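Local coordinates for protein L-lysine 6-monooxygenase involved in desferrioxamine biosynthesis (Erwinia amylovora CFBP1430, PDB 5O8R) that probably hydroxylates the side-chain amino group of L-lysine, using FAD and NADPH, in the biosynthesis of the siderophore desferrioxamine, at residues F300-L305 and L320-Q325. Sequence-based numbering, arbitrary orientation.
Sequences FTHSEL and LHQQEQ. With NAP (NADP nicotinamide-adenine-dinucleotide phosphate), chain D.
E304 and H321 form the hydrogen-bonded antiparallel pair at this end of a beta hairpin, strands 303-311 and 315-322. H321 N gives a bond of 2.8 Å to E304 O. The return bond, E304 N to H321 O, is longer at 3.2 Å. Beyond the strands, Q323 N adds a nearly straight bond to H302 O.

The tight side carries S303, L305, L320 and Q322. L305 CD1 meets L320 CD2 at 3.7 Å, and L320 CB lies against S303 CB. I225 of the neighbouring parallel sheet and Y329 of the next strand of the antiparallel sheet, 327-333, cover this face; the Y329 hydroxyl hydrogen-bonds S303 OG.

The other face is looser and more polar. E304 turns its carboxylate to R227, an NADP-binding residue, in a salt bridge, and Q323 lies across the E304 side chain.

From the backbone, L305 N donates to adenine N1A of NADP at 3.2 Å. The hairpin thus borders the adenine end of the cofactor site.

At the partly exposed turn, E324 meets H302. With CG anti to the backbone N (chi1 -175°) and the chain extended, the E324 carboxylate lies over one face of the H302 ring; CB makes a CH-pi contact with the same ring, 4.1 Å from its centroid. E324 OE1 hydrogen-bonds the OH of Y251 of the second subunit. Q322 OE1 closes the turn by accepting from both E324 N and Q325 N, each at 3.0 Å.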
ATOM      1  N   PHE A 300     -25.116  -8.370  11.861  1.00 44.51           N
ATOM      2  CA  PHE A 300     -25.293  -9.759  12.154  1.00 47.72           C
ATOM      3  C   PHE A 300     -24.882 -10.538  10.978  1.00 48.11           C
ATOM      4  O   PHE A 300     -24.780 -10.013   9.896  1.00 51.47           O
ATOM      5  CB  PHE A 300     -26.727 -10.041  12.456  1.00 49.71           C
ATOM      6  CG  PHE A 300     -27.163  -9.552  13.785  1.00 48.10           C
ATOM      7  CD1 PHE A 300     -27.065 -10.372  14.878  1.00 47.82           C
ATOM      8  CD2 PHE A 300     -27.714  -8.288  13.927  1.00 49.86           C
ATOM      9  CE1 PHE A 300     -27.504  -9.928  16.107  1.00 50.04           C
ATOM     10  CE2 PHE A 300     -28.167  -7.833  15.145  1.00 47.50           C
ATOM     11  CZ  PHE A 300     -28.041  -8.647  16.243  1.00 49.07           C
ATOM     12  N   THR A 301     -24.700 -11.819  11.203  1.00 50.19           N
ATOM     13  CA  THR A 301     -24.017 -12.671  10.264  1.00 49.36           C
ATOM     14  C   THR A 301     -24.599 -14.137  10.413  1.00 49.23           C
ATOM     15  O   THR A 301     -25.381 -14.415  11.326  1.00 42.79           O
ATOM     16  CB  THR A 301     -22.518 -12.448  10.551  1.00 50.55           C
ATOM     17  OG1 THR A 301     -21.740 -13.024   9.526  1.00 48.81           O
ATOM     18  CG2 THR A 301     -22.094 -12.994  11.959  1.00 55.52           C
ATOM     19  N   HIS A 302     -24.304 -15.051   9.496  1.00 49.55           N
ATOM     20  CA  HIS A 302     -24.965 -16.397   9.475  1.00 53.33           C
ATOM     21  C   HIS A 302     -26.499 -16.421   9.504  1.00 52.81           C
ATOM     22  O   HIS A 302     -27.060 -17.417   9.937  1.00 61.92           O
ATOM     23  CB  HIS A 302     -24.497 -17.310  10.628  1.00 56.20           C
ATOM     24  CG  HIS A 302     -23.048 -17.658  10.599  1.00 58.23           C
ATOM     25  ND1 HIS A 302     -22.120 -17.029  11.407  1.00 53.14           N
ATOM     26  CD2 HIS A 302     -22.367 -18.579   9.871  1.00 63.14           C
ATOM     27  CE1 HIS A 302     -20.931 -17.570  11.201  1.00 56.91           C
ATOM     28  NE2 HIS A 302     -21.049 -18.496  10.262  1.00 68.68           N
ATOM     29  N   SER A 303     -27.175 -15.359   9.063  1.00 53.44           N
ATOM     30  CA  SER A 303     -28.633 -15.189   9.289  1.00 51.95           C
ATOM     31  C   SER A 303     -29.494 -15.094   8.003  1.00 55.76           C
ATOM     32  O   SER A 303     -29.508 -14.070   7.285  1.00 53.48           O
ATOM     33  CB  SER A 303     -28.917 -13.965  10.166  1.00 51.54           C
ATOM     34  OG  SER A 303     -28.052 -13.902  11.268  1.00 56.77           O
ATOM     35  N   GLU A 304     -30.238 -16.174   7.753  1.00 58.37           N
ATOM     36  CA  GLU A 304     -31.197 -16.249   6.666  1.00 55.69           C
ATOM     37  C   GLU A 304     -32.437 -15.499   7.065  1.00 49.52           C
ATOM     38  O   GLU A 304     -32.912 -15.651   8.191  1.00 50.52           O
ATOM     39  CB  GLU A 304     -31.556 -17.711   6.361  1.00 62.32           C
ATOM     40  CG  GLU A 304     -32.538 -17.870   5.200  1.00 70.64           C
ATOM     41  CD  GLU A 304     -32.245 -19.058   4.318  1.00 68.85           C
ATOM     42  OE1 GLU A 304     -32.731 -20.154   4.640  1.00 78.86           O
ATOM     43  OE2 GLU A 304     -31.539 -18.888   3.306  1.00 66.10           O
ATOM     44  N   LEU A 305     -32.946 -14.689   6.141  1.00 47.93           N
ATOM     45  CA  LEU A 305     -34.204 -13.963   6.321  1.00 50.67           C
ATOM     46  C   LEU A 305     -35.284 -14.878   5.834  1.00 52.97           C
ATOM     47  O   LEU A 305     -35.429 -15.057   4.633  1.00 54.71           O
ATOM     48  CB  LEU A 305     -34.210 -12.664   5.514  1.00 50.58           C
ATOM     49  CG  LEU A 305     -35.484 -11.823   5.597  1.00 51.41           C
ATOM     50  CD1 LEU A 305     -35.479 -11.024   6.877  1.00 51.89           C
ATOM     51  CD2 LEU A 305     -35.631 -10.862   4.424  1.00 51.87           C
ATOM     52  N   LEU A 320     -35.236 -13.869  11.371  1.00 65.20           N
ATOM     53  CA  LEU A 320     -33.937 -14.354  10.901  1.00 58.88           C
ATOM     54  C   LEU A 320     -33.642 -15.698  11.540  1.00 57.65           C
ATOM     55  O   LEU A 320     -34.083 -15.958  12.666  1.00 60.52           O
ATOM     56  CB  LEU A 320     -32.873 -13.349  11.286  1.00 56.56           C
ATOM     57  CG  LEU A 320     -33.137 -11.944  10.734  1.00 60.52           C
ATOM     58  CD1 LEU A 320     -32.342 -10.907  11.502  1.00 63.95           C
ATOM     59  CD2 LEU A 320     -32.786 -11.887   9.262  1.00 61.09           C
ATOM     60  N   HIS A 321     -32.914 -16.549  10.833  1.00 53.57           N
ATOM     61  CA  HIS A 321     -32.517 -17.846  11.360  1.00 58.72           C
ATOM     62  C   HIS A 321     -30.993 -17.873  11.441  1.00 64.15           C
ATOM     63  O   HIS A 321     -30.332 -17.917  10.401  1.00 64.39           O
ATOM     64  CB  HIS A 321     -33.010 -19.008  10.499  1.00 65.96           C
ATOM     65  CG  HIS A 321     -32.717 -20.344  11.082  1.00 71.31           C
ATOM     66  ND1 HIS A 321     -32.210 -21.378  10.324  1.00 74.47           N
ATOM     67  CD2 HIS A 321     -32.834 -20.815  12.344  1.00 72.45           C
ATOM     68  CE1 HIS A 321     -32.039 -22.436  11.094  1.00 75.44           C
ATOM     69  NE2 HIS A 321     -32.426 -22.128  12.321  1.00 74.81           N
ATOM     70  N   GLN A 322     -30.421 -17.819  12.650  1.00 62.08           N
ATOM     71  CA  GLN A 322     -28.961 -17.865  12.783  1.00 58.94           C
ATOM     72  C   GLN A 322     -28.576 -19.331  12.525  1.00 62.98           C
ATOM     73  O   GLN A 322     -28.766 -20.190  13.385  1.00 64.99           O
ATOM     74  CB  GLN A 322     -28.497 -17.341  14.157  1.00 57.90           C
ATOM     75  CG  GLN A 322     -27.116 -16.660  14.233  1.00 53.92           C
ATOM     76  CD  GLN A 322     -25.909 -17.609  14.153  1.00 57.95           C
ATOM     77  OE1 GLN A 322     -25.991 -18.704  13.599  1.00 64.82           O
ATOM     78  NE2 GLN A 322     -24.770 -17.174  14.695  1.00 56.20           N
ATOM     79  N   GLN A 323     -28.040 -19.608  11.333  1.00 64.77           N
ATOM     80  CA  GLN A 323     -27.914 -21.005  10.811  1.00 66.46           C
ATOM     81  C   GLN A 323     -26.842 -21.909  11.409  1.00 58.61           C
ATOM     82  O   GLN A 323     -26.880 -23.097  11.235  1.00 63.24           O
ATOM     83  CB  GLN A 323     -27.774 -20.998   9.271  1.00 70.58           C
ATOM     84  CG  GLN A 323     -29.091 -21.316   8.552  1.00 74.56           C
ATOM     85  CD  GLN A 323     -29.272 -20.709   7.169  1.00 69.55           C
ATOM     86  OE1 GLN A 323     -30.379 -20.753   6.652  1.00 78.53           O
ATOM     87  NE2 GLN A 323     -28.218 -20.122   6.580  1.00 64.49           N
ATOM     88  N   GLU A 324     -25.888 -21.329  12.091  1.00 60.95           N
ATOM     89  CA  GLU A 324     -24.743 -22.036  12.620  1.00 63.00           C
ATOM     90  C   GLU A 324     -25.070 -22.389  14.045  1.00 65.51           C
ATOM     91  O   GLU A 324     -24.744 -23.502  14.522  1.00 68.64           O
ATOM     92  CB  GLU A 324     -23.520 -21.109  12.573  1.00 66.28           C
ATOM     93  CG  GLU A 324     -22.173 -21.698  12.985  1.00 66.57           C
ATOM     94  CD  GLU A 324     -21.014 -20.804  12.579  1.00 69.39           C
ATOM     95  OE1 GLU A 324     -20.675 -19.846  13.334  1.00 63.22           O
ATOM     96  OE2 GLU A 324     -20.458 -21.055  11.478  1.00 70.89           O
ATOM     97  N   GLN A 325     -25.708 -21.435  14.726  1.00 59.47           N
ATOM     98  CA  GLN A 325     -26.223 -21.653  16.070  1.00 64.28           C
ATOM     99  C   GLN A 325     -27.581 -22.409  16.051  1.00 72.39           C
ATOM    100  O   GLN A 325     -28.097 -22.752  17.111  1.00 76.16           O
ATOM    101  CB  GLN A 325     -26.369 -20.298  16.757  1.00 60.95           C
ATOM    102  CG  GLN A 325     -26.408 -20.277  18.277  1.00 62.40           C
ATOM    103  CD  GLN A 325     -26.734 -18.880  18.831  1.00 68.05           C
ATOM    104  OE1 GLN A 325     -26.777 -17.890  18.088  1.00 68.89           O
ATOM    105  NE2 GLN A 325     -26.989 -18.801  20.138  1.00 68.49           N
TER
HETATM  106  PA  NAP D 502     -24.507 -10.875  -4.207  1.00 79.98           P
HETATM  107  O1A NAP D 502     -25.242 -11.913  -5.084  1.00 73.93           O
HETATM  108  O2A NAP D 502     -23.095 -11.145  -3.655  1.00 73.03           O
HETATM  109  O5B NAP D 502     -25.417 -10.354  -2.981  1.00 73.61           O
HETATM  110  C5B NAP D 502     -26.203 -11.328  -2.313  1.00 72.79           C
HETATM  111  C4B NAP D 502     -26.039 -11.218  -0.822  1.00 68.60           C
HETATM  112  O4B NAP D 502     -27.382 -11.348  -0.413  1.00 67.91           O
HETATM  113  C3B NAP D 502     -25.168 -12.344  -0.220  1.00 70.17           C
HETATM  114  O3B NAP D 502     -24.359 -11.960   0.938  1.00 55.70           O
HETATM  115  C2B NAP D 502     -26.269 -13.368   0.039  1.00 74.98           C
HETATM  116  O2B NAP D 502     -25.912 -14.405   0.980  1.00 78.38           O
HETATM  117  C1B NAP D 502     -27.396 -12.435   0.480  1.00 73.70           C
HETATM  118  N9A NAP D 502     -28.730 -13.081   0.580  1.00 72.04           N
HETATM  119  C8A NAP D 502     -29.494 -13.734  -0.344  1.00 69.56           C
HETATM  120  N7A NAP D 502     -30.646 -14.200   0.252  1.00 62.64           N
HETATM  121  C5A NAP D 502     -30.589 -13.824   1.537  1.00 61.54           C
HETATM  122  C6A NAP D 502     -31.417 -13.970   2.725  1.00 59.18           C
HETATM  123  N6A NAP D 502     -32.559 -14.611   2.571  1.00 63.48           N
HETATM  124  N1A NAP D 502     -31.014 -13.460   3.920  1.00 63.59           N
HETATM  125  C2A NAP D 502     -29.846 -12.774   4.058  1.00 67.97           C
HETATM  126  N3A NAP D 502     -28.998 -12.584   3.012  1.00 68.31           N
HETATM  127  C4A NAP D 502     -29.330 -13.090   1.764  1.00 71.24           C
HETATM  128  O3  NAP D 502     -24.523  -9.611  -5.217  1.00 81.61           O
HETATM  129  PN  NAP D 502     -24.435  -8.018  -4.986  1.00 70.52           P
HETATM  130  O1N NAP D 502     -25.550  -7.462  -5.820  1.00 60.28           O
HETATM  131  O2N NAP D 502     -24.351  -7.637  -3.463  1.00 79.18           O
HETATM  132  O5D NAP D 502     -23.098  -7.700  -5.871  1.00106.87           O
HETATM  133  C5D NAP D 502     -22.121  -8.694  -6.266  1.00135.63           C
HETATM  134  C4D NAP D 502     -22.512  -9.439  -7.556  1.00145.26           C
HETATM  135  O4D NAP D 502     -22.448  -8.443  -8.561  1.00139.47           O
HETATM  136  C3D NAP D 502     -21.575 -10.616  -7.934  1.00151.21           C
HETATM  137  O3D NAP D 502     -22.203 -11.867  -8.335  1.00125.03           O
HETATM  138  C2D NAP D 502     -20.702 -10.059  -9.039  1.00149.79           C
HETATM  139  O2D NAP D 502     -20.759 -10.843 -10.244  1.00142.40           O
HETATM  140  C1D NAP D 502     -21.224  -8.622  -9.273  1.00157.52           C
HETATM  141  N1N NAP D 502     -20.302  -7.507  -8.956  1.00159.90           N
HETATM  142  C2N NAP D 502     -20.836  -6.275  -8.695  1.00136.39           C
HETATM  143  C3N NAP D 502     -19.978  -5.193  -8.452  1.00146.43           C
HETATM  144  C7N NAP D 502     -20.471  -3.821  -8.145  1.00124.35           C
HETATM  145  O7N NAP D 502     -19.828  -2.853  -8.600  1.00109.28           O
HETATM  146  N7N NAP D 502     -21.557  -3.746  -7.369  1.00104.96           N
HETATM  147  C4N NAP D 502     -18.594  -5.372  -8.478  1.00167.19           C
HETATM  148  C5N NAP D 502     -18.075  -6.634  -8.743  1.00168.24           C
HETATM  149  C6N NAP D 502     -18.949  -7.686  -8.993  1.00165.98           C
HETATM  150  P2B NAP D 502     -24.977 -15.655   0.551  1.00 84.35           P
HETATM  151  O1X NAP D 502     -25.320 -16.743   1.572  1.00 78.06           O
HETATM  152  O2X NAP D 502     -23.544 -15.133   0.604  1.00 83.34           O
HETATM  153  O3X NAP D 502     -25.403 -15.953  -0.874  1.00 82.28           O